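Local coordinates for sulfoquinovosidase (Escherichia coli, PDB 5AEG), which hydrolyses sulfoquinovosyl diacylglycerides and simple sulfoquinovosides such as sulfoquinovosyl glycerol, releasing sulfoquinovose for sulfoglycolysis, at residues K34-I45 against K58-D69; W477-V487 against V615-R623. All coordinates share one frame; numbering follows the deposited sequence. Where two conformers were deposited one is given.

Contact 1 (K34-I45 against K58-D69); sequences KDNPCLWIGSGI and KDKLQEKIALTD
Backbone bonding pairs Ile41 with Ile65 in both directions, Ile41 N giving to Ile65 O at 3.0 Å, and Ile45 with Lys60 in the same way. Between these pairs the register slips by one residue: Ser43 O accepts from both Gln62 N (2.8 Å) and Glu63 N (3.1 Å), the two donors arriving from the same face of its plane. The side chains repeat the grip. Ser43 OG lies in the plane of the Gln62 amide, 2.9 Å from the donor NE2, and a water links that hydroxyl to Glu63 OE1.

Aromatic contacts centre on Trp40. Ala66 CB sits over one face of its five-membered ring, 3.8 Å from the centroid. Lys64 has CG anti to the backbone N (chi1 175°), and its extended chain brings CE and NZ over the opposite face in a cation-pi contact. Apolar packing follows where Leu67 CD1 meets Ile41 CG2 at 3.9 Å and also lies against Leu39 CD2.

At the loop end, Lys34 NZ reaches the syn side of Asp69 OD1 at 2.8 Å, and Thr68 OG1 also donates to that oxygen. The paired strands form an antiparallel beta hairpin with a classic beta bulge, in the N-terminal beta domain of this family 31 hydrolase.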
loop_
_atom_site.group_PDB
_atom_site.type_symbol
_atom_site.label_atom_id
_atom_site.label_comp_id
_atom_site.label_asym_id
_atom_site.label_seq_id
_atom_site.Cartn_x
_atom_site.Cartn_y
_atom_site.Cartn_z
ATOM N N LYS A 34 -6.824 39.398 3.308
ATOM C CA LYS A 34 -8.275 39.572 3.120
ATOM C C LYS A 34 -8.632 39.215 1.730
ATOM O O LYS A 34 -9.588 38.520 1.513
ATOM C CB LYS A 34 -8.751 41.011 3.408
ATOM C CG LYS A 34 -9.557 41.166 4.693
ATOM C CD LYS A 34 -10.784 42.075 4.482
ATOM C CE LYS A 34 -11.405 42.564 5.795
ATOM N NZ LYS A 34 -12.849 42.229 6.026
ATOM N N ASP A 35 -7.790 39.581 0.777
ATOM C CA ASP A 35 -8.017 39.282 -0.674
ATOM C C ASP A 35 -7.651 37.891 -1.128
ATOM O O ASP A 35 -8.211 37.433 -2.128
ATOM C CB ASP A 35 -7.173 40.216 -1.550
ATOM C CG ASP A 35 -7.316 41.659 -1.140
ATOM O OD1 ASP A 35 -8.313 42.277 -1.588
ATOM O OD2 ASP A 35 -6.475 42.134 -0.325
ATOM N N ASN A 36 -6.691 37.258 -0.442
ATOM C CA ASN A 36 -6.259 35.871 -0.753
ATOM C C ASN A 36 -6.183 35.035 0.492
ATOM O O ASN A 36 -5.132 34.831 1.065
ATOM C CB ASN A 36 -4.986 35.886 -1.608
ATOM C CG ASN A 36 -5.311 36.236 -3.082
ATOM O OD1 ASN A 36 -6.287 35.741 -3.659
ATOM N ND2 ASN A 36 -4.537 37.126 -3.669
ATOM N N PRO A 37 -7.350 34.634 1.015
ATOM C CA PRO A 37 -7.355 33.888 2.265
ATOM C C PRO A 37 -6.736 32.475 2.085
ATOM O O PRO A 37 -6.665 31.946 0.953
ATOM C CB PRO A 37 -8.872 33.779 2.611
ATOM C CG PRO A 37 -9.573 34.002 1.340
ATOM C CD PRO A 37 -8.688 34.804 0.450
ATOM N N CYS A 38 -6.343 31.894 3.188
ATOM C CA CYS A 38 -5.786 30.597 3.233
ATOM C C CYS A 38 -6.799 29.635 3.786
ATOM O O CYS A 38 -6.582 28.400 3.689
ATOM C CB CYS A 38 -4.548 30.576 4.098
ATOM S SG CYS A 38 -4.679 30.673 5.886
ATOM N N LEU A 39 -7.927 30.148 4.323
ATOM C CA LEU A 39 -8.871 29.245 5.033
ATOM C C LEU A 39 -10.307 29.494 4.744
ATOM O O LEU A 39 -10.743 30.651 4.683
ATOM C CB LEU A 39 -8.596 29.237 6.501
ATOM C CG LEU A 39 -9.485 28.494 7.466
ATOM C CD1 LEU A 39 -9.354 26.962 7.325
ATOM C CD2 LEU A 39 -9.162 28.838 8.884
ATOM N N TRP A 40 -11.026 28.393 4.398
ATOM C CA TRP A 40 -12.462 28.383 4.259
ATOM C C TRP A 40 -13.014 27.296 5.186
ATOM O O TRP A 40 -12.393 26.248 5.396
ATOM C CB TRP A 40 -12.932 28.059 2.807
ATOM C CG TRP A 40 -12.638 28.987 1.705
ATOM C CD1 TRP A 40 -13.531 29.675 1.011
ATOM C CD2 TRP A 40 -11.354 29.287 1.131
ATOM N NE1 TRP A 40 -12.937 30.385 0.006
ATOM C CE2 TRP A 40 -11.578 30.205 0.086
ATOM C CE3 TRP A 40 -10.048 28.893 1.421
ATOM C CZ2 TRP A 40 -10.550 30.735 -0.700
ATOM C CZ3 TRP A 40 -9.007 29.397 0.660
ATOM C CH2 TRP A 40 -9.263 30.285 -0.424
ATOM N N ILE A 41 -14.171 27.554 5.806
ATOM C CA ILE A 41 -14.892 26.558 6.551
ATOM C C ILE A 41 -16.365 26.518 6.094
ATOM O O ILE A 41 -16.874 27.415 5.459
ATOM C CB ILE A 41 -14.769 26.718 8.069
ATOM C CG1 ILE A 41 -15.530 27.962 8.610
ATOM C CG2 ILE A 41 -13.310 26.909 8.434
ATOM C CD1 ILE A 41 -15.644 27.974 10.146
ATOM N N GLY A 42 -17.053 25.478 6.495
ATOM C CA GLY A 42 -18.437 25.361 6.114
ATOM C C GLY A 42 -19.008 24.046 6.558
ATOM O O GLY A 42 -18.603 23.480 7.542
ATOM N N SER A 43 -19.933 23.531 5.778
ATOM C CA SER A 43 -20.562 22.310 6.151
ATOM C C SER A 43 -21.105 21.548 4.944
ATOM O O SER A 43 -21.362 22.085 3.872
ATOM C CB SER A 43 -21.728 22.505 7.141
ATOM O OG SER A 43 -22.774 23.210 6.456
ATOM N N GLY A 44 -21.236 20.245 5.160
ATOM C CA GLY A 44 -21.778 19.392 4.090
ATOM C C GLY A 44 -22.363 18.145 4.665
ATOM O O GLY A 44 -22.149 17.823 5.852
ATOM N N ILE A 45 -23.042 17.368 3.795
ATOM C CA ILE A 45 -23.509 16.044 4.202
ATOM C C ILE A 45 -22.916 15.008 3.243
ATOM O O ILE A 45 -23.104 15.133 2.025
ATOM C CB ILE A 45 -25.045 15.929 4.178
ATOM C CG1 ILE A 45 -25.707 16.954 5.131
ATOM C CG2 ILE A 45 -25.459 14.483 4.569
ATOM C CD1 ILE A 45 -27.146 17.294 4.670
ATOM N N LYS A 58 -19.420 11.477 -2.526
ATOM C CA LYS A 58 -19.355 12.892 -2.907
ATOM C C LYS A 58 -20.036 13.801 -1.876
ATOM O O LYS A 58 -20.793 13.321 -1.065
ATOM C CB LYS A 58 -20.016 13.085 -4.248
ATOM C CG LYS A 58 -21.505 12.832 -4.195
ATOM C CD LYS A 58 -22.221 13.717 -5.223
ATOM C CE LYS A 58 -21.818 13.407 -6.652
ATOM N NZ LYS A 58 -22.166 11.990 -6.946
ATOM N N ASP A 59 -19.793 15.107 -1.946
ATOM C CA ASP A 59 -20.443 16.003 -0.959
ATOM C C ASP A 59 -21.845 16.498 -1.404
ATOM O O ASP A 59 -22.068 16.713 -2.586
ATOM C CB ASP A 59 -19.563 17.220 -0.733
ATOM C CG ASP A 59 -19.735 17.798 0.655
ATOM O OD1 ASP A 59 -20.598 17.316 1.456
ATOM O OD2 ASP A 59 -18.946 18.711 0.914
ATOM N N LYS A 60 -22.766 16.670 -0.464
ATOM C CA LYS A 60 -23.855 17.622 -0.606
ATOM C C LYS A 60 -23.419 18.898 0.142
ATOM O O LYS A 60 -23.671 19.001 1.314
ATOM C CB LYS A 60 -25.162 17.123 0.013
ATOM C CG LYS A 60 -25.563 15.725 -0.397
ATOM C CD LYS A 60 -26.869 15.311 0.287
ATOM C CE LYS A 60 -28.086 15.801 -0.485
ATOM N NZ LYS A 60 -28.320 14.923 -1.673
ATOM N N LEU A 61 -22.741 19.798 -0.557
ATOM C CA LEU A 61 -22.166 20.970 0.067
ATOM C C LEU A 61 -23.271 21.949 0.553
ATOM O O LEU A 61 -24.135 22.304 -0.212
ATOM C CB LEU A 61 -21.296 21.698 -0.911
ATOM C CG LEU A 61 -20.577 22.916 -0.298
ATOM C CD1 LEU A 61 -19.635 22.604 0.854
ATOM C CD2 LEU A 61 -19.906 23.646 -1.381
ATOM N N GLN A 62 -23.262 22.324 1.812
ATOM C CA GLN A 62 -24.258 23.280 2.336
ATOM C C GLN A 62 -23.677 24.696 2.320
ATOM O O GLN A 62 -24.266 25.596 1.723
ATOM C CB GLN A 62 -24.711 22.881 3.692
ATOM C CG GLN A 62 -25.513 21.579 3.685
ATOM C CD GLN A 62 -25.754 20.968 5.084
ATOM O OE1 GLN A 62 -26.668 20.173 5.222
ATOM N NE2 GLN A 62 -24.937 21.322 6.124
ATOM N N GLU A 63 -22.486 24.851 2.921
ATOM C CA GLU A 63 -21.787 26.109 2.898
ATOM C C GLU A 63 -20.283 25.998 2.730
ATOM O O GLU A 63 -19.660 25.049 3.201
ATOM C CB GLU A 63 -22.074 26.868 4.214
ATOM C CG GLU A 63 -23.541 27.379 4.297
ATOM C CD GLU A 63 -23.742 28.305 5.521
ATOM O OE1 GLU A 63 -23.743 27.811 6.628
ATOM O OE2 GLU A 63 -23.848 29.525 5.340
ATOM N N LYS A 64 -19.714 27.041 2.130
ATOM C CA LYS A 64 -18.283 27.171 2.053
ATOM C C LYS A 64 -17.996 28.705 2.168
ATOM O O LYS A 64 -18.393 29.484 1.286
ATOM C CB LYS A 64 -17.785 26.603 0.689
ATOM C CG LYS A 64 -16.327 26.806 0.481
ATOM C CD LYS A 64 -15.870 26.351 -0.872
ATOM C CE LYS A 64 -14.375 26.077 -0.790
ATOM N NZ LYS A 64 -13.761 26.138 -2.109
ATOM N N ILE A 65 -17.305 29.091 3.222
ATOM C CA ILE A 65 -17.156 30.526 3.576
ATOM C C ILE A 65 -15.707 30.838 3.850
ATOM O O ILE A 65 -15.077 30.151 4.654
ATOM C CB ILE A 65 -17.916 30.843 4.892
ATOM C CG1 ILE A 65 -19.356 30.421 4.759
ATOM C CG2 ILE A 65 -17.855 32.337 5.158
ATOM C CD1 ILE A 65 -20.058 30.156 6.055
ATOM N N ALA A 66 -15.205 31.871 3.204
ATOM C CA ALA A 66 -13.835 32.296 3.303
ATOM C C ALA A 66 -13.686 33.098 4.571
ATOM O O ALA A 66 -14.501 34.032 4.805
ATOM C CB ALA A 66 -13.489 33.161 2.083
ATOM N N LEU A 67 -12.751 32.688 5.424
ATOM C CA LEU A 67 -12.434 33.377 6.664
ATOM C C LEU A 67 -11.344 34.393 6.353
ATOM O O LEU A 67 -10.165 34.172 6.538
ATOM C CB LEU A 67 -12.106 32.447 7.801
ATOM C CG LEU A 67 -13.120 31.373 8.084
ATOM C CD1 LEU A 67 -12.706 30.655 9.359
ATOM C CD2 LEU A 67 -14.532 31.891 8.245
ATOM N N THR A 68 -11.820 35.547 5.885
ATOM C CA THR A 68 -10.950 36.584 5.375
ATOM C C THR A 68 -10.230 37.368 6.506
ATOM O O THR A 68 -9.111 37.905 6.310
ATOM C CB THR A 68 -11.753 37.560 4.562
ATOM O OG1 THR A 68 -12.830 38.048 5.368
ATOM C CG2 THR A 68 -12.318 36.904 3.279
ATOM N N ASP A 69 -10.823 37.405 7.694
ATOM C CA ASP A 69 -10.269 38.238 8.776
ATOM C C ASP A 69 -9.456 37.425 9.727
ATOM O O ASP A 69 -9.833 36.301 10.112
ATOM C CB ASP A 69 -11.403 38.894 9.601
ATOM C CG ASP A 69 -12.389 39.665 8.761
ATOM O OD1 ASP A 69 -12.046 40.036 7.613
ATOM O OD2 ASP A 69 -13.550 39.848 9.210
HETATM O O HOH W 1 -22.644 25.675 7.547
#

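Contact 2 (W477-V487 against V615-R623); sequences WSLDDGLASVV and VAPVHEEGR. With CA (calcium ion), chain D.
Ala484 and His619 share the close-packed part of this contact with Trp477. The methyl of Ala484 lies over one face of the imidazole, CB 3.5 Å from His619 CG and displaced from the ring centre toward its rim. A chi1 of 63°, with CG between the backbone N and the carbonyl carbon, sets that face of His619 against the methyl, while Trp626 meets the same imidazole edge-to-face. His619 ND1 is buried here and has no polar partner in the model. The indole of Trp477 packs just as tightly on the loop backbone: CE3 comes 3.3 Å from Glu620 C, and His619 O lies at the ring edge, in its plane.

Deeper along the interface, Leu483 CD2 lies 4.3 Å from Pro617 CB and also touches the beta carbon of His619; four residues on, Val487 CG2 reaches Pro617 CG. This is domain packing: the turn and start of helix 486-495 belong to the TIM-barrel domain of glycoside hydrolase family 31, and the loop 615-623 comes from its C-terminal domain. A water joins the two backbones, donating to Ser478 O and His619 O and accepting from Ala484 N.

Toward solvent the contact loosens. The exposed Leu479 only brings CD2 obliquely to His619 CE1, at 3.8 Å. Glu621 was modelled in two conformers, and its acid end is not fixed. In the given conformer its CB stands 3.6 Å from the centroid of the Trp477 five-membered ring, 6° off the normal; within Glu621, CG comes nearest, 3.4 Å from Trp477 NE1. Glu620 sends its side chain from the contact to a salt bridge with Arg623. On the barrel side Asp481 holds calcium with both carboxylate oxygens, OD1 at 2.4 Å from the metal.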
loop_
_atom_site.group_PDB
_atom_site.type_symbol
_atom_site.label_atom_id
_atom_site.label_comp_id
_atom_site.label_asym_id
_atom_site.label_seq_id
_atom_site.Cartn_x
_atom_site.Cartn_y
_atom_site.Cartn_z
ATOM N N TRP A 477 -1.641 -5.925 -19.505
ATOM C CA TRP A 477 -0.475 -5.064 -19.688
ATOM C C TRP A 477 -0.842 -3.583 -19.577
ATOM O O TRP A 477 -0.092 -2.683 -20.064
ATOM C CB TRP A 477 0.138 -5.339 -21.081
ATOM C CG TRP A 477 0.501 -6.816 -21.356
ATOM C CD1 TRP A 477 -0.284 -7.776 -21.928
ATOM C CD2 TRP A 477 1.780 -7.456 -21.091
ATOM N NE1 TRP A 477 0.402 -8.953 -22.012
ATOM C CE2 TRP A 477 1.680 -8.783 -21.562
ATOM C CE3 TRP A 477 3.002 -7.000 -20.571
ATOM C CZ2 TRP A 477 2.756 -9.706 -21.507
ATOM C CZ3 TRP A 477 4.073 -7.908 -20.487
ATOM C CH2 TRP A 477 3.947 -9.261 -20.976
ATOM N N SER A 478 -1.957 -3.268 -18.945
ATOM C CA SER A 478 -2.367 -1.816 -18.930
ATOM C C SER A 478 -1.433 -1.018 -18.050
ATOM O O SER A 478 -0.869 -1.549 -17.042
ATOM C CB SER A 478 -3.802 -1.657 -18.468
ATOM O OG SER A 478 -3.974 -2.177 -17.171
ATOM N N LEU A 479 -1.357 0.272 -18.307
ATOM C CA LEU A 479 -0.641 1.182 -17.428
ATOM C C LEU A 479 -1.324 1.333 -16.086
ATOM O O LEU A 479 -0.651 1.331 -15.041
ATOM C CB LEU A 479 -0.516 2.558 -18.086
ATOM C CG LEU A 479 0.436 2.650 -19.262
ATOM C CD1 LEU A 479 0.492 4.076 -19.826
ATOM C CD2 LEU A 479 1.819 2.273 -18.755
ATOM N N ASP A 480 -2.627 1.450 -16.025
ATOM C CA ASP A 480 -3.313 1.793 -14.773
ATOM C C ASP A 480 -3.708 0.605 -13.898
ATOM O O ASP A 480 -4.006 0.796 -12.723
ATOM C CB ASP A 480 -4.570 2.623 -15.070
ATOM C CG ASP A 480 -4.223 3.941 -15.744
ATOM O OD1 ASP A 480 -3.749 4.816 -15.061
ATOM O OD2 ASP A 480 -4.405 4.060 -16.952
ATOM N N ASP A 481 -3.709 -0.603 -14.451
ATOM C CA ASP A 481 -4.014 -1.741 -13.647
ATOM C C ASP A 481 -3.285 -2.993 -13.977
ATOM O O ASP A 481 -3.612 -4.093 -13.507
ATOM C CB ASP A 481 -5.554 -1.934 -13.624
ATOM C CG ASP A 481 -6.089 -2.525 -12.315
ATOM O OD1 ASP A 481 -5.407 -2.783 -11.280
ATOM O OD2 ASP A 481 -7.323 -2.795 -12.251
ATOM N N GLY A 482 -2.182 -2.868 -14.705
ATOM C CA GLY A 482 -1.423 -4.071 -15.090
ATOM C C GLY A 482 -0.096 -4.090 -14.383
ATOM O O GLY A 482 0.118 -3.432 -13.334
ATOM N N LEU A 483 0.820 -4.878 -14.900
ATOM C CA LEU A 483 2.169 -4.967 -14.340
ATOM C C LEU A 483 2.800 -3.587 -13.986
ATOM O O LEU A 483 3.352 -3.432 -12.904
ATOM C CB LEU A 483 3.096 -5.810 -15.258
ATOM C CG LEU A 483 4.483 -6.229 -14.774
ATOM C CD1 LEU A 483 4.932 -7.378 -15.710
ATOM C CD2 LEU A 483 5.515 -5.111 -14.905
ATOM N N ALA A 484 2.698 -2.658 -14.925
ATOM C CA ALA A 484 3.322 -1.317 -14.797
ATOM C C ALA A 484 2.904 -0.593 -13.514
ATOM O O ALA A 484 3.702 0.115 -12.908
ATOM C CB ALA A 484 2.979 -0.506 -15.924
ATOM N N SER A 485 1.629 -0.714 -13.157
ATOM C CA SER A 485 1.025 0.045 -12.081
ATOM C C SER A 485 1.654 -0.302 -10.714
ATOM O O SER A 485 1.520 0.464 -9.716
ATOM C CB SER A 485 -0.532 -0.161 -12.139
ATOM O OG SER A 485 -0.857 -1.466 -11.654
ATOM N N VAL A 486 2.307 -1.472 -10.621
ATOM C CA VAL A 486 2.964 -1.867 -9.391
ATOM C C VAL A 486 4.145 -0.911 -9.013
ATOM O O VAL A 486 4.452 -0.715 -7.825
ATOM C CB VAL A 486 3.446 -3.350 -9.456
ATOM C CG1 VAL A 486 4.153 -3.732 -8.185
ATOM C CG2 VAL A 486 2.257 -4.311 -9.775
ATOM N N VAL A 487 4.815 -0.379 -10.032
ATOM C CA VAL A 487 5.963 0.488 -9.748
ATOM C C VAL A 487 5.632 1.836 -9.067
ATOM O O VAL A 487 6.157 2.101 -8.018
ATOM C CB VAL A 487 6.869 0.689 -10.970
ATOM C CG1 VAL A 487 8.141 1.406 -10.567
ATOM C CG2 VAL A 487 7.255 -0.675 -11.575
ATOM N N VAL A 615 16.429 -0.819 -12.003
ATOM C CA VAL A 615 15.485 -1.799 -12.669
ATOM C C VAL A 615 14.431 -1.046 -13.459
ATOM O O VAL A 615 13.774 -0.113 -12.920
ATOM C CB VAL A 615 14.788 -2.743 -11.671
ATOM C CG1 VAL A 615 13.941 -3.845 -12.359
ATOM C CG2 VAL A 615 15.755 -3.331 -10.665
ATOM N N ALA A 616 14.221 -1.446 -14.703
ATOM C CA ALA A 616 13.138 -0.866 -15.459
ATOM C C ALA A 616 12.362 -2.011 -16.081
ATOM O O ALA A 616 12.653 -2.449 -17.174
ATOM C CB ALA A 616 13.634 0.087 -16.501
ATOM N N PRO A 617 11.367 -2.520 -15.373
ATOM C CA PRO A 617 10.643 -3.701 -15.849
ATOM C C PRO A 617 9.908 -3.533 -17.166
ATOM O O PRO A 617 9.252 -2.518 -17.409
ATOM C CB PRO A 617 9.654 -4.025 -14.697
ATOM C CG PRO A 617 10.015 -3.164 -13.585
ATOM C CD PRO A 617 10.864 -2.011 -14.103
ATOM N N VAL A 618 9.991 -4.533 -18.040
ATOM C CA VAL A 618 9.246 -4.501 -19.239
ATOM C C VAL A 618 7.758 -4.630 -18.862
ATOM O O VAL A 618 7.376 -5.609 -18.282
ATOM C CB VAL A 618 9.715 -5.657 -20.221
ATOM C CG1 VAL A 618 8.839 -5.768 -21.456
ATOM C CG2 VAL A 618 11.174 -5.379 -20.610
ATOM N N HIS A 619 6.930 -3.673 -19.234
ATOM C CA HIS A 619 5.484 -3.670 -18.856
ATOM C C HIS A 619 4.548 -3.657 -20.062
ATOM O O HIS A 619 3.340 -3.487 -19.925
ATOM C CB HIS A 619 5.175 -2.586 -17.836
ATOM C CG HIS A 619 5.410 -1.192 -18.331
ATOM N ND1 HIS A 619 4.670 -0.573 -19.332
ATOM C CD2 HIS A 619 6.328 -0.288 -17.942
ATOM C CE1 HIS A 619 5.124 0.650 -19.507
ATOM N NE2 HIS A 619 6.127 0.839 -18.676
ATOM N N GLU A 620 5.095 -3.938 -21.248
ATOM C CA GLU A 620 4.314 -4.040 -22.502
ATOM C C GLU A 620 4.467 -5.426 -23.123
ATOM O O GLU A 620 5.551 -5.998 -23.045
ATOM C CB GLU A 620 4.767 -2.977 -23.522
ATOM C CG GLU A 620 4.463 -1.542 -23.152
ATOM C CD GLU A 620 5.166 -0.538 -24.015
ATOM O OE1 GLU A 620 5.793 -0.874 -25.046
ATOM O OE2 GLU A 620 5.093 0.626 -23.659
ATOM N N GLU A 621 3.415 -5.876 -23.809
ATOM C CA GLU A 621 3.323 -7.123 -24.530
ATOM C C GLU A 621 4.211 -7.069 -25.795
ATOM O O GLU A 621 4.283 -6.028 -26.421
ATOM C CB GLU A 621 1.839 -7.318 -24.971
ATOM C CG GLU A 621 1.460 -8.763 -25.241
ATOM C CD GLU A 621 0.024 -8.979 -25.700
ATOM O OE1 GLU A 621 -0.840 -8.111 -25.564
ATOM O OE2 GLU A 621 -0.235 -10.068 -26.231
ATOM N N GLY A 622 4.862 -8.176 -26.151
ATOM C CA GLY A 622 5.492 -8.324 -27.462
ATOM C C GLY A 622 6.756 -7.530 -27.623
ATOM O O GLY A 622 7.206 -7.295 -28.705
ATOM N N ARG A 623 7.436 -7.178 -26.565
ATOM C CA ARG A 623 8.674 -6.407 -26.707
ATOM C C ARG A 623 9.883 -7.303 -26.852
ATOM O O ARG A 623 9.942 -8.338 -26.217
ATOM C CB ARG A 623 8.913 -5.504 -25.477
ATOM C CG ARG A 623 7.854 -4.433 -25.303
ATOM C CD ARG A 623 7.729 -3.427 -26.469
ATOM N NE ARG A 623 8.998 -2.733 -26.643
ATOM C CZ ARG A 623 9.298 -1.475 -26.368
ATOM N NH1 ARG A 623 8.417 -0.606 -25.897
ATOM N NH2 ARG A 623 10.557 -1.059 -26.608
HETATM CA CA CA D . -7.175 -3.570 -9.814
HETATM O O HOH W 2 1.629 -3.150 -17.612
HETATM O O HOH W 3 -7.828 -5.499 -11.060
#

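In the fold
Contact 1 and contact 2 lie in series along the chain, with centres about 41 Å apart and nearest atoms about 21 Å apart, so they do not touch. The first joins neighbouring strands in the N-terminal beta domain, its centre about 32 Å from the centre of the chain; the second lies further in, its centre about 18 Å from that point. Calcium relates the N-terminal part to segment 477-487, because Gln153 and Gly154 share the ion with Asp481. Asp472, the inferred proton donor, binds the same metal through its backbone oxygen. Contact 2 is thus linked through Asp481 to the catalytic region, although its interdomain packing lies away from the annotated sites, as does contact 1.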